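PDB 3I2D: E3 SUMO-protein ligase SIZ1 from Saccharomyces cerevisiae, which acts as an E3 ligase that promotes attachment of the ubiquitin-like modifier SUMO (Smt3) to septins and PCNA. Local coordinates for residues 86-91 against 192-197. Numbering follows the deposited sequence.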
ATOM      1  N   ASN A  86     -21.127  14.222  -4.101  1.00 56.81           N
ATOM      2  CA  ASN A  86     -21.883  13.409  -3.167  1.00 53.44           C
ATOM      3  C   ASN A  86     -22.746  12.468  -3.978  1.00 53.73           C
ATOM      4  O   ASN A  86     -23.264  12.844  -5.033  1.00 57.42           O
ATOM      5  CB  ASN A  86     -22.767  14.291  -2.295  1.00 58.40           C
ATOM      6  CG  ASN A  86     -21.963  15.234  -1.433  1.00 69.02           C
ATOM      7  OD1 ASN A  86     -21.523  14.872  -0.340  1.00 70.23           O
ATOM      8  ND2 ASN A  86     -21.750  16.453  -1.928  1.00 73.00           N
ATOM      9  N   VAL A  87     -22.856  11.234  -3.501  1.00 48.47           N
ATOM     10  CA  VAL A  87     -23.672  10.218  -4.131  1.00 44.84           C
ATOM     11  C   VAL A  87     -24.868  10.073  -3.205  1.00 48.01           C
ATOM     12  O   VAL A  87     -24.716   9.836  -2.003  1.00 52.62           O
ATOM     13  CB  VAL A  87     -22.917   8.882  -4.241  1.00 47.19           C
ATOM     14  CG1 VAL A  87     -23.863   7.775  -4.684  1.00 51.34           C
ATOM     15  CG2 VAL A  87     -21.790   9.014  -5.243  1.00 47.92           C
ATOM     16  N   GLU A  88     -26.060  10.234  -3.760  1.00 51.78           N
ATOM     17  CA  GLU A  88     -27.281  10.141  -2.968  1.00 54.79           C
ATOM     18  C   GLU A  88     -27.926   8.763  -2.980  1.00 53.67           C
ATOM     19  O   GLU A  88     -27.555   7.886  -3.763  1.00 53.07           O
ATOM     20  CB  GLU A  88     -28.300  11.164  -3.469  1.00 60.31           C
ATOM     21  CG  GLU A  88     -28.054  12.594  -3.009  1.00 76.45           C
ATOM     22  CD  GLU A  88     -29.028  13.581  -3.642  1.00 88.40           C
ATOM     23  OE1 GLU A  88     -29.164  14.708  -3.109  1.00 91.42           O
ATOM     24  OE2 GLU A  88     -29.650  13.232  -4.676  1.00 90.15           O
ATOM     25  N   VAL A  89     -28.899   8.588  -2.095  1.00 49.95           N
ATOM     26  CA  VAL A  89     -29.653   7.353  -1.998  1.00 43.05           C
ATOM     27  C   VAL A  89     -30.778   7.474  -3.015  1.00 46.10           C
ATOM     28  O   VAL A  89     -31.595   8.388  -2.930  1.00 52.42           O
ATOM     29  CB  VAL A  89     -30.228   7.205  -0.607  1.00 44.18           C
ATOM     30  CG1 VAL A  89     -31.031   5.924  -0.507  1.00 47.97           C
ATOM     31  CG2 VAL A  89     -29.092   7.194   0.398  1.00 43.53           C
ATOM     32  N   THR A  90     -30.815   6.559  -3.977  1.00 45.06           N
ATOM     33  CA  THR A  90     -31.814   6.598  -5.046  1.00 45.74           C
ATOM     34  C   THR A  90     -32.136   5.177  -5.452  1.00 44.77           C
ATOM     35  O   THR A  90     -31.263   4.320  -5.413  1.00 50.79           O
ATOM     36  CB  THR A  90     -31.270   7.368  -6.297  1.00 50.77           C
ATOM     37  OG1 THR A  90     -32.205   7.282  -7.378  1.00 60.74           O
ATOM     38  CG2 THR A  90     -29.960   6.771  -6.763  1.00 52.48           C
ATOM     39  N   GLY A  91     -33.383   4.922  -5.835  1.00 45.09           N
ATOM     40  CA  GLY A  91     -33.768   3.576  -6.235  1.00 43.14           C
ATOM     41  C   GLY A  91     -33.598   3.407  -7.730  1.00 45.28           C
ATOM     42  O   GLY A  91     -33.791   2.332  -8.309  1.00 37.11           O
ATOM     43  N   THR A 192     -28.169   2.432  -1.509  1.00 47.78           N
ATOM     44  CA  THR A 192     -28.860   2.408  -0.216  1.00 46.86           C
ATOM     45  C   THR A 192     -28.128   3.274   0.807  1.00 50.60           C
ATOM     46  O   THR A 192     -28.635   3.520   1.892  1.00 57.88           O
ATOM     47  CB  THR A 192     -28.939   0.988   0.374  1.00 43.17           C
ATOM     48  OG1 THR A 192     -27.611   0.479   0.577  1.00 46.73           O
ATOM     49  CG2 THR A 192     -29.723   0.063  -0.546  1.00 35.91           C
ATOM     50  N   LYS A 193     -26.931   3.732   0.461  1.00 53.56           N
ATOM     51  CA  LYS A 193     -26.146   4.555   1.362  1.00 50.70           C
ATOM     52  C   LYS A 193     -25.596   5.754   0.600  1.00 48.66           C
ATOM     53  O   LYS A 193     -25.572   5.736  -0.622  1.00 49.12           O
ATOM     54  CB  LYS A 193     -25.005   3.711   1.934  1.00 47.05           C
ATOM     55  CG  LYS A 193     -25.445   2.300   2.245  1.00 55.08           C
ATOM     56  CD  LYS A 193     -24.630   1.645   3.353  1.00 68.76           C
ATOM     57  CE  LYS A 193     -24.736   2.386   4.683  1.00 71.47           C
ATOM     58  NZ  LYS A 193     -23.855   1.734   5.708  1.00 74.48           N
ATOM     59  N   GLU A 194     -25.185   6.800   1.316  1.00 52.25           N
ATOM     60  CA  GLU A 194     -24.602   7.979   0.679  1.00 53.88           C
ATOM     61  C   GLU A 194     -23.087   7.834   0.602  1.00 53.80           C
ATOM     62  O   GLU A 194     -22.477   7.210   1.464  1.00 49.39           O
ATOM     63  CB  GLU A 194     -24.935   9.248   1.451  1.00 60.86           C
ATOM     64  CG  GLU A 194     -26.263   9.860   1.080  1.00 77.12           C
ATOM     65  CD  GLU A 194     -26.434  11.252   1.651  1.00 83.20           C
ATOM     66  OE1 GLU A 194     -26.332  11.394   2.892  1.00 86.82           O
ATOM     67  OE2 GLU A 194     -26.667  12.196   0.857  1.00 81.21           O
ATOM     68  N   TYR A 195     -22.483   8.401  -0.437  1.00 48.08           N
ATOM     69  CA  TYR A 195     -21.038   8.329  -0.600  1.00 48.15           C
ATOM     70  C   TYR A 195     -20.483   9.715  -0.914  1.00 50.36           C
ATOM     71  O   TYR A 195     -21.179  10.567  -1.447  1.00 46.83           O
ATOM     72  CB  TYR A 195     -20.650   7.398  -1.750  1.00 43.76           C
ATOM     73  CG  TYR A 195     -21.125   5.967  -1.647  1.00 39.36           C
ATOM     74  CD1 TYR A 195     -22.476   5.639  -1.807  1.00 37.46           C
ATOM     75  CD2 TYR A 195     -20.213   4.935  -1.448  1.00 26.61           C
ATOM     76  CE1 TYR A 195     -22.898   4.312  -1.778  1.00 39.57           C
ATOM     77  CE2 TYR A 195     -20.619   3.619  -1.418  1.00 40.25           C
ATOM     78  CZ  TYR A 195     -21.958   3.310  -1.584  1.00 41.63           C
ATOM     79  OH  TYR A 195     -22.336   1.995  -1.556  1.00 43.98           O
ATOM     80  N   LYS A 196     -19.220   9.940  -0.597  1.00 48.47           N
ATOM     81  CA  LYS A 196     -18.622  11.230  -0.885  1.00 51.91           C
ATOM     82  C   LYS A 196     -17.322  10.961  -1.636  1.00 53.31           C
ATOM     83  O   LYS A 196     -16.550  10.081  -1.256  1.00 51.33           O
ATOM     84  CB  LYS A 196     -18.363  11.999   0.418  1.00 50.57           C
ATOM     85  CG  LYS A 196     -18.171  13.488   0.230  1.00 55.76           C
ATOM     86  CD  LYS A 196     -18.126  14.203   1.569  1.00 73.24           C
ATOM     87  CE  LYS A 196     -17.956  15.720   1.419  1.00 80.73           C
ATOM     88  NZ  LYS A 196     -19.101  16.386   0.722  1.00 81.04           N
ATOM     89  N   LEU A 197     -17.095  11.694  -2.720  1.00 49.38           N
ATOM     90  CA  LEU A 197     -15.884  11.509  -3.497  1.00 49.13           C
ATOM     91  C   LEU A 197     -14.952  12.694  -3.327  1.00 52.19           C
ATOM     92  O   LEU A 197     -15.398  13.798  -3.040  1.00 55.61           O
ATOM     93  CB  LEU A 197     -16.224  11.317  -4.971  1.00 45.60           C
ATOM     94  CG  LEU A 197     -16.986  10.031  -5.300  1.00 49.22           C
ATOM     95  CD1 LEU A 197     -18.402  10.080  -4.723  1.00 48.69           C
ATOM     96  CD2 LEU A 197     -17.050   9.877  -6.800  1.00 51.93           C
TER
HETATM   97  O   HOH W   1     -29.334  10.790  -0.240  1.00 53.31           O
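The side chain of Lys196 leaves its strand with CG anti to the backbone N (chi1 -161°) and bends at its last torsion (chi4 64°), which brings NZ within reach of Asn86. On the facing strand Asn86, with CG anti to its carbonyl carbon (chi1 -63°), sets its amide beside the lysine chain, and the two side chains run next to each other in the same direction. NZ donates a hydrogen bond to OD1 of Asn86 at 3.0 Å, while CG of Lys196 rests 3.7 Å from that same oxygen. Lysine suits this partly exposed place because its methylenes can pack on Val84 and Ile126 while its charge reaches the neutral amide. An alanine here would probably leave Asn86 OD1 without this donor and its amide freer to turn.

Asn86 and Lys196 form a non-hydrogen-bonded antiparallel pair, and Val87 and Tyr195 the hydrogen-bonded pair beside it. Val87 N gives Tyr195 O a nearly straight bond of 2.7 Å, and Tyr195 N returns one of 3.1 Å to Val87 O. These pairs join edge strand 74-90 to strand 195-204 in a four-stranded antiparallel sheet of the PINIT domain, away from the zinc site of the SP-RING. Val87 and Tyr195 point to the buried face, where Pro140 touches both. The branched valine serves two neighbours: CG1 meets the tyrosine ring obliquely at CD1, and CG2 packs 3.6 Å from CD1 of Leu197, whose own methyls suit the apolar surroundings of Leu186 and Leu121.

Beyond Val87 the regular pairing ends but the chains stay close, and Val89 CG2 lies against the aliphatic CG of Glu194 at 3.9 Å. A water accepts from Val89 N at 2.9 Å and donates weakly to Glu194 OE2.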